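Side-chain contacts in bacterial transferase hexapeptide (Three repeats) family protein (Acinetobacter baumannii, PDB 4M9C), which probably transfers an acetyl group to a UDP-linked amino sugar in the biosynthesis of UDP-N,N'-diacetylbacillosamine: residues M3-Y8 with P26-E31; M18-Q23 with L111-T116; D55-P60 with D86-L91; V66-A71 with K78-L83. All blocks are in the same frame, centred on the assembly; numbering follows the deposited sequence.

Contact 1: residues M3-Y8 with P26-E31; sequences MIIGVY and PTLSKE
The CA atoms of M3 and L28 stand 8.4 Å apart, the nearest backbone approach between the strand M3-Y8 and the irregular chain of P26-E31. No hydrogen bond joins the two segments, and the contact is made by M3 and I5 of the strand and L28 of the loop, all three through apolar side chains. L28 directs its CB toward the strand, and one methyl, CD1, does the touching. That methyl lies 3.5 Å from I5 CD1, with the two side chains at roughly a right angle, and 4.0 Å from M3 CG, which it meets on a slant. In topology this is the beginning of a Rossmann-type domain: strand 3-8 leads into helix 14-24, and the loop carrying L28 returns the chain to strand 33-36, beside strand 3-8 in the parallel part of the sheet. F33 on that strand touches both I5 and L28, while V21 and F25 also pack on I5. The extended I5 chain (chi2 176°) pushes CD1 out to L28. M3 takes part differently: its CG is anti to the backbone N (chi1 170°), but bends at the next two torsions lead the sulfur and CE away from L28. I5 is buried, whereas M3 and L28 remain partly exposed.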
loop_
_atom_site.group_PDB
_atom_site.type_symbol
_atom_site.label_atom_id
_atom_site.label_comp_id
_atom_site.label_asym_id
_atom_site.label_seq_id
_atom_site.Cartn_x
_atom_site.Cartn_y
_atom_site.Cartn_z
ATOM N N MET A 3 -23.527 -0.619 -27.408
ATOM C CA MET A 3 -22.953 0.081 -26.254
ATOM C C MET A 3 -21.588 0.688 -26.576
ATOM O O MET A 3 -20.730 0.035 -27.169
ATOM C CB MET A 3 -22.857 -0.861 -25.044
ATOM C CG MET A 3 -22.060 -0.316 -23.868
ATOM S SD MET A 3 -22.894 1.007 -22.972
ATOM C CE MET A 3 -23.988 0.061 -21.911
ATOM N N ILE A 4 -21.397 1.954 -26.213
ATOM C CA ILE A 4 -20.067 2.546 -26.252
ATOM C C ILE A 4 -19.723 3.131 -24.890
ATOM O O ILE A 4 -20.587 3.655 -24.187
ATOM C CB ILE A 4 -19.938 3.646 -27.307
ATOM C CG1 ILE A 4 -20.954 4.756 -27.040
ATOM C CG2 ILE A 4 -20.099 3.068 -28.712
ATOM C CD1 ILE A 4 -20.771 5.942 -27.964
ATOM N N ILE A 5 -18.452 3.034 -24.524
ATOM C CA ILE A 5 -17.991 3.539 -23.239
ATOM C C ILE A 5 -17.022 4.692 -23.454
ATOM O O ILE A 5 -16.072 4.588 -24.232
ATOM C CB ILE A 5 -17.328 2.424 -22.399
ATOM C CG1 ILE A 5 -18.403 1.455 -21.882
ATOM C CG2 ILE A 5 -16.540 3.029 -21.258
ATOM C CD1 ILE A 5 -17.857 0.239 -21.118
ATOM N N GLY A 6 -17.277 5.808 -22.787
ATOM C CA GLY A 6 -16.331 6.905 -22.826
ATOM C C GLY A 6 -15.594 7.053 -21.510
ATOM O O GLY A 6 -16.180 6.871 -20.434
ATOM N N VAL A 7 -14.304 7.368 -21.597
ATOM C CA VAL A 7 -13.524 7.761 -20.426
ATOM C C VAL A 7 -13.331 9.277 -20.518
ATOM O O VAL A 7 -12.652 9.770 -21.424
ATOM C CB VAL A 7 -12.146 7.048 -20.386
ATOM C CG1 VAL A 7 -11.271 7.601 -19.255
ATOM C CG2 VAL A 7 -12.319 5.528 -20.261
ATOM N N TYR A 8 -13.939 10.017 -19.595
ATOM C CA TYR A 8 -13.928 11.474 -19.682
ATOM C C TYR A 8 -12.666 12.010 -19.038
ATOM O O TYR A 8 -12.501 11.936 -17.823
ATOM C CB TYR A 8 -15.168 12.069 -19.016
ATOM C CG TYR A 8 -15.714 13.307 -19.723
ATOM C CD1 TYR A 8 -14.863 14.287 -20.217
ATOM C CD2 TYR A 8 -17.085 13.486 -19.888
ATOM C CE1 TYR A 8 -15.363 15.411 -20.865
ATOM C CE2 TYR A 8 -17.592 14.595 -20.525
ATOM C CZ TYR A 8 -16.732 15.558 -21.011
ATOM O OH TYR A 8 -17.255 16.665 -21.647
ATOM N N PRO A 26 -14.863 -6.770 -19.822
ATOM C CA PRO A 26 -13.924 -7.488 -20.690
ATOM C C PRO A 26 -14.535 -8.030 -21.984
ATOM O O PRO A 26 -13.791 -8.301 -22.934
ATOM C CB PRO A 26 -13.440 -8.648 -19.802
ATOM C CG PRO A 26 -14.540 -8.850 -18.805
ATOM C CD PRO A 26 -15.111 -7.477 -18.553
ATOM N N THR A 27 -15.853 -8.184 -22.053
ATOM C CA THR A 27 -16.412 -8.706 -23.299
ATOM C C THR A 27 -16.600 -7.627 -24.375
ATOM O O THR A 27 -16.796 -7.955 -25.549
ATOM C CB THR A 27 -17.704 -9.539 -23.100
ATOM O OG1 THR A 27 -18.823 -8.679 -22.860
ATOM C CG2 THR A 27 -17.546 -10.520 -21.949
ATOM N N LEU A 28 -16.519 -6.351 -23.995
ATOM C CA LEU A 28 -16.636 -5.280 -24.993
ATOM C C LEU A 28 -15.344 -5.152 -25.785
ATOM O O LEU A 28 -14.259 -5.182 -25.208
ATOM C CB LEU A 28 -16.980 -3.943 -24.345
ATOM C CG LEU A 28 -18.380 -3.801 -23.762
ATOM C CD1 LEU A 28 -18.609 -2.360 -23.363
ATOM C CD2 LEU A 28 -19.430 -4.240 -24.773
ATOM N N SER A 29 -15.452 -5.030 -27.105
ATOM C CA SER A 29 -14.255 -4.917 -27.930
ATOM C C SER A 29 -13.667 -3.511 -27.814
ATOM O O SER A 29 -14.375 -2.563 -27.478
ATOM C CB SER A 29 -14.556 -5.265 -29.393
ATOM O OG SER A 29 -15.166 -4.174 -30.063
ATOM N N LYS A 30 -12.371 -3.389 -28.090
ATOM C CA LYS A 30 -11.665 -2.120 -27.971
ATOM C C LYS A 30 -12.407 -1.009 -28.709
ATOM O O LYS A 30 -12.482 0.128 -28.234
ATOM C CB LYS A 30 -10.222 -2.246 -28.486
ATOM C CG LYS A 30 -9.429 -0.934 -28.418
ATOM C CD LYS A 30 -7.934 -1.120 -28.698
ATOM C CE LYS A 30 -7.175 0.204 -28.511
ATOM N NZ LYS A 30 -5.800 0.036 -27.929
ATOM N N GLU A 31 -12.975 -1.349 -29.861
ATOM C CA GLU A 31 -13.630 -0.356 -30.697
ATOM C C GLU A 31 -14.800 0.303 -29.974
ATOM O O GLU A 31 -15.232 1.384 -30.345
ATOM C CB GLU A 31 -14.094 -0.985 -32.017
ATOM C CG GLU A 31 -12.947 -1.468 -32.891
#

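Contact 2: residues M18-Q23 with L111-T116; sequences MPLVRQ and LLCPFT
C113 O is held by two groups of T116. The hydroxyl OG1 of T116 donates to C113 O at 2.6 Å, in the carbonyl plane and with a C=O...donor angle of 158°, while T116 N adds a weak bond to C113 O at 3.4 Å. OG1 is also bonded to the T98 hydroxyl. These bonds close a type II beta turn from C113 to T116, with P114 and F115 at its corners; the positive phi of F115 (66°) is what the third position of such a turn adopts. L20 of helix 14-24 reaches this corner from the other segment, its CA 7.8 Å from that of C113. With chi2 at 179°, CD1 continues the extended line of the leucine chain while CD2 branches off beside it, and both methyls meet the CG-CD side of the proline: CD1 lies 4.0 Å from P114 CD, and CD2 stands 4.1 Å from P114 CG. CD1 of L20 also approaches the sulfur of C113, SG, at 4.2 Å. The turn follows strand 111-112 in a coil of the left-handed beta-helix, so L20 joins that domain to the Rossmann-type domain, against whose strand 3-8 the neighbouring V21 packs. All three touching residues are buried, in keeping with an apolar contact that has no hydrogen bond between the segments. The turn also meets the rest of the trimer: P114 packs on V99 of the second subunit, and F115 O accepts a hydrogen bond from Y133 OH of the third, where F115 also meets its own counterpart.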
loop_
_atom_site.group_PDB
_atom_site.type_symbol
_atom_site.label_atom_id
_atom_site.label_comp_id
_atom_site.label_asym_id
_atom_site.label_seq_id
_atom_site.Cartn_x
_atom_site.Cartn_y
_atom_site.Cartn_z
ATOM N N MET A 18 -8.562 4.016 -18.321
ATOM C CA MET A 18 -8.991 3.254 -19.496
ATOM C C MET A 18 -8.785 1.725 -19.340
ATOM O O MET A 18 -9.713 0.961 -19.560
ATOM C CB MET A 18 -8.365 3.786 -20.793
ATOM C CG MET A 18 -8.699 2.956 -22.039
ATOM S SD MET A 18 -10.462 3.003 -22.433
ATOM C CE MET A 18 -10.606 4.565 -23.315
ATOM N N PRO A 19 -7.573 1.275 -18.972
ATOM C CA PRO A 19 -7.412 -0.181 -18.861
ATOM C C PRO A 19 -8.229 -0.779 -17.710
ATOM O O PRO A 19 -8.640 -1.937 -17.787
ATOM C CB PRO A 19 -5.907 -0.360 -18.627
ATOM C CG PRO A 19 -5.401 0.996 -18.221
ATOM C CD PRO A 19 -6.283 1.981 -18.894
ATOM N N LEU A 20 -8.481 0.005 -16.666
ATOM C CA LEU A 20 -9.339 -0.466 -15.583
ATOM C C LEU A 20 -10.751 -0.717 -16.097
ATOM O O LEU A 20 -11.355 -1.750 -15.801
ATOM C CB LEU A 20 -9.370 0.550 -14.434
ATOM C CG LEU A 20 -8.028 0.845 -13.753
ATOM C CD1 LEU A 20 -8.200 1.890 -12.646
ATOM C CD2 LEU A 20 -7.419 -0.450 -13.195
ATOM N N VAL A 21 -11.287 0.232 -16.860
ATOM C CA VAL A 21 -12.638 0.078 -17.380
ATOM C C VAL A 21 -12.707 -1.018 -18.457
ATOM O O VAL A 21 -13.727 -1.688 -18.588
ATOM C CB VAL A 21 -13.252 1.422 -17.859
ATOM C CG1 VAL A 21 -12.603 1.896 -19.154
ATOM C CG2 VAL A 21 -14.754 1.277 -18.025
ATOM N N ARG A 22 -11.619 -1.215 -19.202
ATOM C CA ARG A 22 -11.529 -2.343 -20.128
ATOM C C ARG A 22 -11.715 -3.655 -19.378
ATOM O O ARG A 22 -12.483 -4.525 -19.814
ATOM C CB ARG A 22 -10.181 -2.371 -20.856
ATOM C CG ARG A 22 -9.975 -1.277 -21.915
ATOM C CD ARG A 22 -10.949 -1.392 -23.102
ATOM N NE ARG A 22 -11.037 -2.751 -23.638
ATOM C CZ ARG A 22 -10.179 -3.279 -24.509
ATOM N NH1 ARG A 22 -9.145 -2.570 -24.952
ATOM N NH2 ARG A 22 -10.351 -4.526 -24.939
ATOM N N GLN A 23 -11.009 -3.791 -18.252
ATOM C CA GLN A 23 -11.080 -4.991 -17.417
ATOM C C GLN A 23 -12.422 -5.117 -16.704
ATOM O O GLN A 23 -12.865 -6.224 -16.418
ATOM C CB GLN A 23 -9.980 -4.993 -16.355
ATOM C CG GLN A 23 -8.580 -5.168 -16.867
ATOM C CD GLN A 23 -7.586 -5.281 -15.722
ATOM O OE1 GLN A 23 -6.472 -4.760 -15.788
ATOM N NE2 GLN A 23 -7.994 -5.961 -14.660
ATOM N N LEU A 111 -14.902 5.280 -8.493
ATOM C CA LEU A 111 -13.727 4.857 -9.231
ATOM C C LEU A 111 -12.668 4.427 -8.222
ATOM O O LEU A 111 -12.121 5.260 -7.506
ATOM C CB LEU A 111 -13.205 6.014 -10.083
ATOM C CG LEU A 111 -11.831 5.795 -10.718
ATOM C CD1 LEU A 111 -11.876 4.670 -11.736
ATOM C CD2 LEU A 111 -11.340 7.080 -11.359
ATOM N N LEU A 112 -12.399 3.125 -8.145
ATOM C CA LEU A 112 -11.454 2.607 -7.151
ATOM C C LEU A 112 -10.253 2.002 -7.860
ATOM O O LEU A 112 -10.367 0.959 -8.502
ATOM C CB LEU A 112 -12.133 1.565 -6.247
ATOM C CG LEU A 112 -13.480 2.018 -5.663
ATOM C CD1 LEU A 112 -14.249 0.859 -4.977
ATOM C CD2 LEU A 112 -13.306 3.185 -4.723
ATOM N N CYS A 113 -9.101 2.651 -7.726
ATOM C CA CYS A 113 -7.901 2.247 -8.443
ATOM C C CYS A 113 -7.187 1.072 -7.750
ATOM O O CYS A 113 -7.619 0.612 -6.694
ATOM C CB CYS A 113 -6.980 3.463 -8.624
ATOM S SG CYS A 113 -7.777 4.812 -9.604
ATOM N N PRO A 114 -6.103 0.569 -8.359
ATOM C CA PRO A 114 -5.392 -0.581 -7.790
ATOM C C PRO A 114 -4.908 -0.378 -6.351
ATOM O O PRO A 114 -4.468 0.713 -5.977
ATOM C CB PRO A 114 -4.206 -0.752 -8.739
ATOM C CG PRO A 114 -4.772 -0.299 -10.080
ATOM C CD PRO A 114 -5.627 0.893 -9.719
ATOM N N PHE A 115 -5.002 -1.443 -5.566
ATOM C CA PHE A 115 -4.575 -1.459 -4.164
ATOM C C PHE A 115 -5.408 -0.567 -3.256
ATOM O O PHE A 115 -4.925 -0.086 -2.225
ATOM C CB PHE A 115 -3.078 -1.130 -4.019
ATOM C CG PHE A 115 -2.193 -2.066 -4.772
ATOM C CD1 PHE A 115 -1.931 -3.340 -4.279
ATOM C CD2 PHE A 115 -1.652 -1.696 -5.994
ATOM C CE1 PHE A 115 -1.128 -4.229 -4.987
ATOM C CE2 PHE A 115 -0.850 -2.573 -6.703
ATOM C CZ PHE A 115 -0.582 -3.842 -6.197
ATOM N N THR A 116 -6.660 -0.345 -3.623
ATOM C CA THR A 116 -7.549 0.394 -2.735
ATOM C C THR A 116 -8.286 -0.549 -1.801
ATOM O O THR A 116 -8.448 -1.735 -2.091
ATOM C CB THR A 116 -8.589 1.221 -3.494
ATOM O OG1 THR A 116 -9.096 0.458 -4.599
ATOM C CG2 THR A 116 -7.969 2.536 -3.986
#

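Contact 3: residues D55-P60 with D86-L91; sequences DFISKP and DGVQHL
I57, on helix 53-58, packs against D86 and V88, which flank the glycine of a Schellman motif ending helix 73-85. The evidence for the motif is the positive phi of G87 (62°) together with bonds from V88 N to L83 O and from G87 N to E84 O. The backbones are closest at I57 and D86, where the CA atoms are 7.6 Å apart. Two branches of the isoleucine share the work. Its CD1, turned aside by a chi2 of -62°, sits 3.6 Å from V88 CG2 and 3.8 Å from D86 CB, so one methyl touches both residues. The other methyl, CG2, lies 3.8 Å from D86 OD1, a plain van der Waals approach. The carboxylate's polar partner is elsewhere: D86 OD2 is hydrogen-bonded to Y53 OH, which ties the end of one helix to the beginning of the other. On the far side of the short helix from this packing, S58 OG donates to D55 O at 2.9 Å, the angle at the oxygen being 111°. F56 next door packs on I4 and V66 of the sheet. V88 is buried, I57 partly exposed and D86 exposed, so the contact runs from the interior to the surface. V88 also touches L83, the hydrophobic pairing across the glycine that often accompanies a Schellman motif where a helix turns into the next strand of a beta-alpha-beta unit.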
loop_
_atom_site.group_PDB
_atom_site.type_symbol
_atom_site.label_atom_id
_atom_site.label_comp_id
_atom_site.label_asym_id
_atom_site.label_seq_id
_atom_site.Cartn_x
_atom_site.Cartn_y
_atom_site.Cartn_z
ATOM N N ASP A 55 -19.246 14.783 -30.355
ATOM C CA ASP A 55 -19.074 13.631 -31.241
ATOM C C ASP A 55 -19.373 12.317 -30.521
ATOM O O ASP A 55 -19.998 11.423 -31.086
ATOM C CB ASP A 55 -17.682 13.616 -31.878
ATOM C CG ASP A 55 -17.518 14.709 -32.932
ATOM O OD1 ASP A 55 -18.490 14.965 -33.684
ATOM O OD2 ASP A 55 -16.430 15.323 -32.999
ATOM N N PHE A 56 -18.947 12.212 -29.267
ATOM C CA PHE A 56 -19.268 11.029 -28.483
ATOM C C PHE A 56 -20.780 10.864 -28.395
ATOM O O PHE A 56 -21.312 9.802 -28.685
ATOM C CB PHE A 56 -18.668 11.121 -27.074
ATOM C CG PHE A 56 -19.095 9.998 -26.162
ATOM C CD1 PHE A 56 -20.152 10.166 -25.280
ATOM C CD2 PHE A 56 -18.446 8.778 -26.200
ATOM C CE1 PHE A 56 -20.548 9.140 -24.436
ATOM C CE2 PHE A 56 -18.829 7.744 -25.355
ATOM C CZ PHE A 56 -19.884 7.926 -24.475
ATOM N N ILE A 57 -21.469 11.928 -27.994
ATOM C CA ILE A 57 -22.919 11.888 -27.858
ATOM C C ILE A 57 -23.598 11.576 -29.194
ATOM O O ILE A 57 -24.650 10.937 -29.232
ATOM C CB ILE A 57 -23.461 13.227 -27.324
ATOM C CG1 ILE A 57 -23.058 13.426 -25.862
ATOM C CG2 ILE A 57 -24.970 13.280 -27.464
ATOM C CD1 ILE A 57 -23.619 12.379 -24.926
ATOM N N SER A 58 -22.994 12.027 -30.292
ATOM C CA SER A 58 -23.618 11.873 -31.603
ATOM C C SER A 58 -23.477 10.455 -32.165
ATOM O O SER A 58 -24.168 10.094 -33.119
ATOM C CB SER A 58 -23.071 12.907 -32.598
ATOM O OG SER A 58 -21.794 12.530 -33.090
ATOM N N LYS A 59 -22.598 9.645 -31.571
ATOM C CA LYS A 59 -22.391 8.290 -32.074
ATOM C C LYS A 59 -23.706 7.528 -32.179
ATOM O O LYS A 59 -24.613 7.724 -31.364
ATOM C CB LYS A 59 -21.418 7.501 -31.191
ATOM C CG LYS A 59 -19.981 7.974 -31.245
ATOM C CD LYS A 59 -19.343 7.647 -32.579
ATOM C CE LYS A 59 -17.943 8.240 -32.676
ATOM N NZ LYS A 59 -17.358 8.090 -34.042
ATOM N N PRO A 60 -23.816 6.656 -33.190
ATOM C CA PRO A 60 -24.964 5.755 -33.255
ATOM C C PRO A 60 -24.687 4.633 -32.275
ATOM O O PRO A 60 -23.713 3.893 -32.435
ATOM C CB PRO A 60 -24.904 5.231 -34.682
ATOM C CG PRO A 60 -23.432 5.201 -34.988
ATOM C CD PRO A 60 -22.846 6.399 -34.271
ATOM N N ASP A 86 -27.984 14.541 -21.306
ATOM C CA ASP A 86 -28.043 13.653 -22.463
ATOM C C ASP A 86 -28.394 12.224 -22.065
ATOM O O ASP A 86 -28.377 11.314 -22.899
ATOM C CB ASP A 86 -26.722 13.675 -23.238
ATOM C CG ASP A 86 -26.475 15.002 -23.943
ATOM O OD1 ASP A 86 -27.120 15.245 -24.988
ATOM O OD2 ASP A 86 -25.629 15.793 -23.466
ATOM N N GLY A 87 -28.714 12.033 -20.790
ATOM C CA GLY A 87 -29.092 10.724 -20.284
ATOM C C GLY A 87 -28.018 9.655 -20.407
ATOM O O GLY A 87 -28.326 8.484 -20.606
ATOM N N VAL A 88 -26.755 10.053 -20.291
ATOM C CA VAL A 88 -25.653 9.095 -20.332
ATOM C C VAL A 88 -25.532 8.371 -18.988
ATOM O O VAL A 88 -25.697 8.966 -17.921
ATOM C CB VAL A 88 -24.311 9.777 -20.685
ATOM C CG1 VAL A 88 -23.176 8.756 -20.722
ATOM C CG2 VAL A 88 -24.422 10.503 -22.011
ATOM N N GLN A 89 -25.242 7.081 -19.055
ATOM C CA GLN A 89 -25.174 6.229 -17.877
ATOM C C GLN A 89 -23.809 6.350 -17.194
ATOM O O GLN A 89 -22.784 6.485 -17.860
ATOM C CB GLN A 89 -25.448 4.788 -18.304
ATOM C CG GLN A 89 -25.167 3.720 -17.254
ATOM C CD GLN A 89 -25.421 2.312 -17.793
ATOM O OE1 GLN A 89 -24.989 1.317 -17.202
ATOM N NE2 GLN A 89 -26.127 2.229 -18.922
ATOM N N HIS A 90 -23.800 6.325 -15.867
ATOM C CA HIS A 90 -22.557 6.432 -15.118
ATOM C C HIS A 90 -22.049 5.053 -14.735
ATOM O O HIS A 90 -22.784 4.256 -14.166
ATOM C CB HIS A 90 -22.778 7.234 -13.845
ATOM C CG HIS A 90 -23.275 8.623 -14.086
ATOM N ND1 HIS A 90 -22.506 9.593 -14.695
ATOM C CD2 HIS A 90 -24.459 9.209 -13.789
ATOM C CE1 HIS A 90 -23.199 10.716 -14.766
ATOM N NE2 HIS A 90 -24.386 10.510 -14.222
ATOM N N LEU A 91 -20.781 4.790 -15.021
ATOM C CA LEU A 91 -20.163 3.512 -14.700
ATOM C C LEU A 91 -19.462 3.539 -13.346
ATOM O O LEU A 91 -18.919 4.569 -12.929
ATOM C CB LEU A 91 -19.139 3.155 -15.773
ATOM C CG LEU A 91 -19.714 2.967 -17.166
ATOM C CD1 LEU A 91 -18.593 2.849 -18.169
ATOM C CD2 LEU A 91 -20.581 1.717 -17.175
#

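Contact 4: residues V66-A71 with K78-L83; sequences VTIAIA and KLVSLL
The side chain of I68 is the bump at the middle of this interface, and L79, V80 and L83 of the helix make the hollow that receives it. Extended along CG1 (chi2 164°), it brings CD1 to 3.6 Å from V80 CG2, 3.8 Å from L83 CD1 and 4.2 Å from L79 CB. The isoleucine meets V80 crosswise but faces L83 tip to tip. L83 is a bump in return: its CD1 enters the gap between V66 and I68, lying 3.9 Å from V66 CG1, so that strand and helix interlock by mutual wedging. The axes of strand 66-68 and helix 78-83 pass 10.3 Å apart and run nearly antiparallel, at 166°. This is the geometry of a beta-alpha-beta unit in the Rossmann-type domain, in which helix 73-85 packs back along strand 63-68 before the chain enters strand 89-90. Beyond the end of the strand, I70 continues the row. Its CD1 abuts L79 CD1 at 3.5 Å, closer than usual for two methyls, with the side chains at about a right angle. T67 points away from the helix, packing on V17 of helix 14-24 instead. V80 also touches F127 and Y145, residues of the beta-helix side.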
loop_
_atom_site.group_PDB
_atom_site.type_symbol
_atom_site.label_atom_id
_atom_site.label_comp_id
_atom_site.label_asym_id
_atom_site.label_seq_id
_atom_site.Cartn_x
_atom_site.Cartn_y
_atom_site.Cartn_z
ATOM N N VAL A 66 -20.313 6.285 -19.333
ATOM C CA VAL A 66 -19.068 7.010 -19.144
ATOM C C VAL A 66 -18.511 6.827 -17.732
ATOM O O VAL A 66 -19.259 6.792 -16.758
ATOM C CB VAL A 66 -19.272 8.511 -19.438
ATOM C CG1 VAL A 66 -18.139 9.354 -18.836
ATOM C CG2 VAL A 66 -19.399 8.749 -20.944
ATOM N N THR A 67 -17.194 6.692 -17.640
ATOM C CA THR A 67 -16.502 6.873 -16.372
ATOM C C THR A 67 -15.682 8.154 -16.486
ATOM O O THR A 67 -14.962 8.368 -17.466
ATOM C CB THR A 67 -15.596 5.661 -16.000
ATOM O OG1 THR A 67 -14.822 5.979 -14.837
ATOM C CG2 THR A 67 -14.641 5.339 -17.140
ATOM N N ILE A 68 -15.816 9.026 -15.494
ATOM C CA ILE A 68 -15.112 10.297 -15.503
ATOM C C ILE A 68 -13.782 10.113 -14.776
ATOM O O ILE A 68 -13.755 9.924 -13.565
ATOM C CB ILE A 68 -15.950 11.373 -14.796
ATOM C CG1 ILE A 68 -17.273 11.595 -15.555
ATOM C CG2 ILE A 68 -15.145 12.678 -14.642
ATOM C CD1 ILE A 68 -18.341 12.342 -14.747
ATOM N N ALA A 69 -12.684 10.160 -15.522
ATOM C CA ALA A 69 -11.357 9.961 -14.954
ATOM C C ALA A 69 -10.870 11.190 -14.179
ATOM O O ALA A 69 -9.955 11.105 -13.359
ATOM C CB ALA A 69 -10.372 9.623 -16.070
ATOM N N ILE A 70 -11.488 12.333 -14.445
ATOM C CA ILE A 70 -11.013 13.614 -13.913
ATOM C C ILE A 70 -11.098 13.732 -12.394
ATOM O O ILE A 70 -12.177 13.598 -11.806
ATOM C CB ILE A 70 -11.751 14.767 -14.609
ATOM C CG1 ILE A 70 -11.359 14.775 -16.095
ATOM C CG2 ILE A 70 -11.452 16.111 -13.920
ATOM C CD1 ILE A 70 -12.292 15.573 -16.995
ATOM N N ALA A 71 -9.947 13.965 -11.761
ATOM C CA ALA A 71 -9.866 14.036 -10.302
ATOM C C ALA A 71 -10.425 15.353 -9.760
ATOM O O ALA A 71 -11.001 15.390 -8.672
ATOM C CB ALA A 71 -8.415 13.838 -9.832
ATOM N N LYS A 78 -19.620 19.371 -12.734
ATOM C CA LYS A 78 -20.182 20.017 -13.914
ATOM C C LYS A 78 -20.347 18.992 -15.039
ATOM O O LYS A 78 -21.352 19.004 -15.753
ATOM C CB LYS A 78 -19.320 21.206 -14.366
ATOM C CG LYS A 78 -19.187 22.321 -13.318
ATOM C CD LYS A 78 -20.552 22.730 -12.779
ATOM C CE LYS A 78 -20.500 24.033 -11.972
ATOM N NZ LYS A 78 -19.946 23.870 -10.593
ATOM N N LEU A 79 -19.373 18.092 -15.182
ATOM C CA LEU A 79 -19.449 17.058 -16.213
ATOM C C LEU A 79 -20.626 16.117 -15.998
ATOM O O LEU A 79 -21.313 15.744 -16.947
ATOM C CB LEU A 79 -18.147 16.267 -16.303
ATOM C CG LEU A 79 -16.985 17.089 -16.856
ATOM C CD1 LEU A 79 -15.723 16.255 -16.929
ATOM C CD2 LEU A 79 -17.343 17.662 -18.222
ATOM N N VAL A 80 -20.861 15.737 -14.750
ATOM C CA VAL A 80 -22.011 14.905 -14.426
ATOM C C VAL A 80 -23.306 15.606 -14.842
ATOM O O VAL A 80 -24.176 14.993 -15.455
ATOM C CB VAL A 80 -22.063 14.550 -12.925
ATOM C CG1 VAL A 80 -23.409 13.964 -12.570
ATOM C CG2 VAL A 80 -20.948 13.565 -12.566
ATOM N N SER A 81 -23.426 16.893 -14.511
ATOM C CA SER A 81 -24.618 17.666 -14.882
ATOM C C SER A 81 -24.799 17.684 -16.400
ATOM O O SER A 81 -25.910 17.537 -16.912
ATOM C CB SER A 81 -24.541 19.090 -14.331
ATOM O OG SER A 81 -24.611 19.094 -12.917
ATOM N N LEU A 82 -23.688 17.850 -17.108
ATOM C CA LEU A 82 -23.670 17.733 -18.560
ATOM C C LEU A 82 -24.146 16.353 -19.036
ATOM O O LEU A 82 -24.963 16.260 -19.951
ATOM C CB LEU A 82 -22.263 18.021 -19.085
ATOM C CG LEU A 82 -22.102 18.179 -20.594
ATOM C CD1 LEU A 82 -22.917 19.367 -21.072
ATOM C CD2 LEU A 82 -20.634 18.341 -20.966
ATOM N N LEU A 83 -23.638 15.283 -18.418
ATOM C CA LEU A 83 -23.987 13.918 -18.829
ATOM C C LEU A 83 -25.446 13.569 -18.544
ATOM O O LEU A 83 -26.067 12.809 -19.290
ATOM C CB LEU A 83 -23.090 12.875 -18.146
ATOM C CG LEU A 83 -21.601 12.781 -18.486
ATOM C CD1 LEU A 83 -20.913 11.790 -17.548
ATOM C CD2 LEU A 83 -21.393 12.381 -19.921
#

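Contacts 1, 3 and 4 all belong to the Rossmann-type domain and reach one sheet, in which strands 3-8, 63-68 and 89-90 are neighbours; of the four, contact 2 alone has one segment in each domain. Contacts 2 and 4 are buried, while contacts 1 and 3 are partly exposed. None has a hydrogen bond across its segments, yet the chemistry differs. Contact 4 is an extended strand-to-helix interlock, contact 1 rests on a single leucine methyl, contact 3 includes a carboxylate at its edge, and contact 2 sets one leucine on a hydrogen-bonded turn. Contact 4 uses helix 73-85 itself and contact 3 the turn that ends it, and V7 packs on M18 and V21 between contacts 1 and 2.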